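Local coordinates for protein hyaluronidase (Thermobaculum terrenum, PDB 5DIY) that probably removes O-linked N-acetylglucosamine from glycosylated proteins by hydrolysis, at residues L137-A142 and L177-Q182; P268-A273 and R289-T294. All coordinates share one frame; numbering follows the deposited sequence.

Contact 1 (L137-A142 and L177-Q182); sequences LAEAQA and LRILGQ
The CB methyl of Ala138 presses against the branched side of Ile179, 3.6 Å from Ile179 CG2 and 3.7 Å from Ile179 CB. Ile179 carries CG1 anti to its own carbonyl carbon (chi1 -65°), which leaves CG2 as the branch that meets the alanine. Ile179 CG2 also lies 4.2 Å from Glu139 CG, a looser contact with the aliphatic part of the glutamate; the carboxylate of Glu139 turns back to the start of its own helix, where OE2 accepts from Ser135 N just ahead of it.

Leu180 covers Ala138 from further along the helix. Its CB leaves the backbone beside the interface rather than straight at it, but CD1 swings back across, coming within 3.6 Å of Ala138 O and 4.1 Å of Ala138 CB. That carbonyl already accepts the backbone bond from Ala142 N, so the leucine methyl rests against an oxygen whose polarity is met inside the helix. Leu180 CD1 lies 4.2 Å from Gln141 OE1 as well. The buried amide of Gln141 is tied at both ends: OE1 is bonded to Tyr176 OH, one residue ahead of 177-182 on the same helix, and NE2 to Thr166 OG1. No hydrogen bond joins the two segments directly, and the direct contact is mostly apolar.

The small alanine lets the backbones approach: the axes of the two segments come to 8.7 Å and the CA atoms of Ala138 and Leu180 to 5.6 Å. The segments run the same way, inclined by 25°. Helix 137-153 comes after strand 113-117, beyond the short helix 128-133, and helix 175-183 after strand 160-164; the two strands are neighbours in the sheet. This near-parallel pairing of successive outer helices around a closed parallel barrel is characteristic of the TIM-barrel (beta/alpha)8 fold.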
# COMPACT_ATOMS: atom_id res chain seq x y z
N LEU C 137 9.45 28.36 2.37
CA LEU C 137 9.53 27.12 3.15
C LEU C 137 10.87 26.42 3.02
O LEU C 137 11.48 26.03 4.01
CB LEU C 137 8.42 26.13 2.70
CG LEU C 137 7.61 25.31 3.72
CD1 LEU C 137 7.21 23.98 3.09
CD2 LEU C 137 8.32 25.07 5.04
N ALA C 138 11.33 26.27 1.78
CA ALA C 138 12.60 25.60 1.47
C ALA C 138 13.80 26.22 2.18
O ALA C 138 14.68 25.51 2.63
CB ALA C 138 12.84 25.57 -0.04
N GLU C 139 13.79 27.55 2.32
CA GLU C 139 14.89 28.28 2.97
C GLU C 139 14.86 28.06 4.48
O GLU C 139 15.90 27.85 5.10
CB GLU C 139 14.82 29.79 2.68
CG GLU C 139 15.57 30.22 1.42
CD GLU C 139 15.41 31.71 1.10
OE1 GLU C 139 15.65 32.08 -0.07
OE2 GLU C 139 15.06 32.51 2.00
N ALA C 140 13.66 28.12 5.05
CA ALA C 140 13.47 27.91 6.49
C ALA C 140 13.93 26.51 6.87
O ALA C 140 14.75 26.34 7.77
CB ALA C 140 12.01 28.11 6.87
N GLN C 141 13.42 25.51 6.15
CA GLN C 141 13.76 24.10 6.36
C GLN C 141 15.25 23.82 6.20
O GLN C 141 15.85 23.14 7.03
CB GLN C 141 12.97 23.21 5.40
CG GLN C 141 11.49 23.13 5.75
CD GLN C 141 10.67 22.36 4.73
OE1 GLN C 141 11.14 22.04 3.64
NE2 GLN C 141 9.43 22.06 5.09
N ALA C 142 15.84 24.35 5.12
CA ALA C 142 17.27 24.16 4.86
C ALA C 142 18.13 24.72 6.00
O ALA C 142 19.06 24.06 6.46
CB ALA C 142 17.67 24.79 3.54
N LEU C 177 12.26 22.38 -4.55
CA LEU C 177 13.26 21.29 -4.63
C LEU C 177 14.65 21.77 -5.06
O LEU C 177 15.66 21.28 -4.56
CB LEU C 177 12.79 20.21 -5.60
CG LEU C 177 11.55 19.42 -5.17
CD1 LEU C 177 11.02 18.59 -6.33
CD2 LEU C 177 11.87 18.54 -3.96
N ARG C 178 14.68 22.72 -6.00
CA ARG C 178 15.94 23.34 -6.45
C ARG C 178 16.60 24.16 -5.34
O ARG C 178 17.83 24.11 -5.18
CB ARG C 178 15.71 24.19 -7.70
CG ARG C 178 15.74 23.41 -9.02
CD ARG C 178 14.70 23.89 -10.03
NE ARG C 178 14.57 25.35 -10.05
CZ ARG C 178 13.51 26.04 -10.48
NH1 ARG C 178 12.42 25.44 -10.96
NH2 ARG C 178 13.53 27.37 -10.42
N ILE C 179 15.81 24.90 -4.57
CA ILE C 179 16.31 25.64 -3.42
C ILE C 179 16.86 24.68 -2.37
O ILE C 179 17.92 24.92 -1.79
CB ILE C 179 15.22 26.54 -2.77
CG1 ILE C 179 14.78 27.65 -3.73
CG2 ILE C 179 15.73 27.17 -1.47
CD1 ILE C 179 13.40 28.21 -3.42
N LEU C 180 16.14 23.59 -2.14
CA LEU C 180 16.54 22.60 -1.14
C LEU C 180 17.86 21.91 -1.53
O LEU C 180 18.73 21.71 -0.68
CB LEU C 180 15.43 21.55 -0.94
CG LEU C 180 15.10 21.06 0.46
CD1 LEU C 180 14.62 22.19 1.37
CD2 LEU C 180 14.04 19.97 0.36
N GLY C 181 18.02 21.57 -2.80
CA GLY C 181 19.25 20.94 -3.28
C GLY C 181 20.47 21.85 -3.16
O GLY C 181 21.57 21.38 -2.87
N GLN C 182 20.25 23.15 -3.37
CA GLN C 182 21.29 24.17 -3.24
C GLN C 182 21.69 24.41 -1.78
O GLN C 182 22.88 24.50 -1.47
CB GLN C 182 20.81 25.48 -3.90
CG GLN C 182 21.82 26.62 -3.98
CD GLN C 182 23.06 26.27 -4.79
OE1 GLN C 182 22.99 25.55 -5.79
NE2 GLN C 182 24.21 26.77 -4.35

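Contact 2 (P268-A273 and R289-T294); sequences PLYTFA and RQAVST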
# COMPACT_ATOMS: atom_id res chain seq x y z
N PRO C 268 4.77 -9.11 -0.08
CA PRO C 268 5.40 -8.14 -0.99
C PRO C 268 6.78 -7.65 -0.56
O PRO C 268 7.62 -7.40 -1.43
CB PRO C 268 4.40 -6.97 -1.01
CG PRO C 268 3.60 -7.12 0.23
CD PRO C 268 3.50 -8.60 0.45
N LEU C 269 7.02 -7.54 0.74
CA LEU C 269 8.36 -7.16 1.24
C LEU C 269 9.44 -8.18 0.88
O LEU C 269 10.58 -7.79 0.59
CB LEU C 269 8.35 -6.89 2.76
CG LEU C 269 7.59 -5.64 3.22
CD1 LEU C 269 7.57 -5.59 4.74
CD2 LEU C 269 8.19 -4.36 2.64
N TYR C 270 9.09 -9.47 0.88
CA TYR C 270 9.99 -10.51 0.38
C TYR C 270 10.42 -10.21 -1.05
O TYR C 270 11.61 -10.28 -1.37
CB TYR C 270 9.33 -11.90 0.46
CG TYR C 270 10.24 -13.05 0.11
CD1 TYR C 270 10.52 -13.38 -1.22
CD2 TYR C 270 10.83 -13.84 1.10
CE1 TYR C 270 11.35 -14.43 -1.55
CE2 TYR C 270 11.67 -14.90 0.78
CZ TYR C 270 11.92 -15.19 -0.55
OH TYR C 270 12.75 -16.24 -0.89
N THR C 271 9.46 -9.87 -1.90
CA THR C 271 9.74 -9.60 -3.32
C THR C 271 10.54 -8.31 -3.49
O THR C 271 11.44 -8.23 -4.33
CB THR C 271 8.45 -9.56 -4.18
OG1 THR C 271 7.62 -8.44 -3.82
CG2 THR C 271 7.67 -10.86 -4.03
N PHE C 272 10.19 -7.30 -2.70
CA PHE C 272 10.93 -6.05 -2.60
C PHE C 272 12.41 -6.31 -2.27
O PHE C 272 13.29 -5.79 -2.96
CB PHE C 272 10.24 -5.15 -1.56
CG PHE C 272 11.04 -3.96 -1.12
CD1 PHE C 272 11.26 -2.89 -1.98
CD2 PHE C 272 11.50 -3.86 0.20
CE1 PHE C 272 11.97 -1.76 -1.56
CE2 PHE C 272 12.21 -2.74 0.63
CZ PHE C 272 12.44 -1.69 -0.25
N ALA C 273 12.67 -7.15 -1.27
CA ALA C 273 14.04 -7.52 -0.87
C ALA C 273 14.82 -8.25 -1.97
O ALA C 273 16.02 -8.02 -2.14
CB ALA C 273 14.01 -8.36 0.40
N ARG C 289 6.10 -16.22 -6.06
CA ARG C 289 5.89 -17.67 -5.83
C ARG C 289 6.87 -18.27 -4.82
O ARG C 289 6.48 -19.09 -3.99
CB ARG C 289 5.96 -18.46 -7.15
CG ARG C 289 4.80 -18.16 -8.08
CD ARG C 289 5.07 -18.64 -9.50
NE ARG C 289 5.29 -20.08 -9.55
CZ ARG C 289 4.33 -21.02 -9.46
NH1 ARG C 289 3.05 -20.69 -9.32
NH2 ARG C 289 4.67 -22.30 -9.51
N GLN C 290 8.14 -17.87 -4.90
CA GLN C 290 9.12 -18.26 -3.88
C GLN C 290 8.74 -17.68 -2.51
O GLN C 290 8.88 -18.36 -1.49
CB GLN C 290 10.54 -17.84 -4.27
CG GLN C 290 11.62 -18.53 -3.45
CD GLN C 290 13.02 -18.29 -3.99
OE1 GLN C 290 13.69 -19.22 -4.43
NE2 GLN C 290 13.46 -17.03 -3.95
N ALA C 291 8.27 -16.43 -2.50
CA ALA C 291 7.77 -15.78 -1.27
C ALA C 291 6.64 -16.58 -0.63
O ALA C 291 6.71 -16.88 0.57
CB ALA C 291 7.30 -14.36 -1.57
N VAL C 292 5.62 -16.91 -1.42
CA VAL C 292 4.47 -17.71 -0.94
C VAL C 292 4.92 -19.07 -0.38
O VAL C 292 4.47 -19.46 0.69
CB VAL C 292 3.39 -17.90 -2.05
CG1 VAL C 292 2.36 -18.96 -1.66
CG2 VAL C 292 2.69 -16.59 -2.36
N SER C 293 5.78 -19.77 -1.11
CA SER C 293 6.30 -21.09 -0.68
C SER C 293 7.04 -21.03 0.66
O SER C 293 6.70 -21.77 1.58
CB SER C 293 7.24 -21.66 -1.74
OG SER C 293 6.58 -21.76 -2.98
N THR C 294 8.03 -20.14 0.76
CA THR C 294 8.81 -19.93 1.98
C THR C 294 7.94 -19.53 3.18
O THR C 294 8.01 -20.15 4.24
CB THR C 294 9.86 -18.81 1.78
OG1 THR C 294 10.74 -19.16 0.70
CG2 THR C 294 10.70 -18.59 3.05
O HOH W 1 13.54 -17.74 1.06
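Tyr270 lays one face of its ring over the backbone of Ala291, a CH-pi contact that joins helix 262-277, which follows the last strand of the TIM barrel, to the next helix, 284-296. Ala291 CA sits over the face, 3.9 Å from the centroid of the Tyr270 ring and displaced toward the rim. Ala291 CB lies by the CG end of the ring, 3.4 Å from Tyr270 CD1, so backbone and methyl together cover one flank of the aromatic group. Tyr270 CG stands anti to its backbone N (chi1 -174°), on a side chain whose CB already points at helix 284-296.

At the phenol end the surroundings turn polar. Gln290 runs across the tyrosine at about a right angle, its extended chain bringing NE2 to 3.2 Å from Tyr270 OH, with amide and ring planes 78° apart. A water in the plane of the ring lies 2.6 Å from Tyr270 OH and donates to Thr294 OG1, bridging the two helices. Thr271 adds a marginal apolar touch of its CG2 on the methyl of Ala291.

Further out, Leu269 and Phe272 turn to strand 251-256, while Val292 packs on helix 301-308; the interface thus lies between the barrel and the helices that come after it. The two segments run at 128° to each other. Thr271 OG1 is fixed by two bonds, to Pro268 O at 2.6 Å and to Tyr240 N. On the other helix the water's partner is held in turn: Thr294 OG1 donates to Gln290 O at 3.0 Å, and it and Thr294 N reach that oxygen from opposite faces of the carbonyl plane.

In the fold
Both contacts belong to the TIM-barrel region of the chain, but to distant parts of it: their centres are 39 Å apart, the nearest atoms about 20 Å, and they do not touch. Contact 1 comes first along the chain and closes before contact 2 opens. It joins helices that come after the fourth and fifth barrel strands, whereas contact 2 joins the helix after the eighth strand to the helix beyond it. One therefore belongs to the repeating outer layer, with the side chain of Gln141 about 9 Å from that of Asp119, which binds N-acetylglucosamine; the other, away from the annotated sites, lies where the chain leaves the barrel for its later helices.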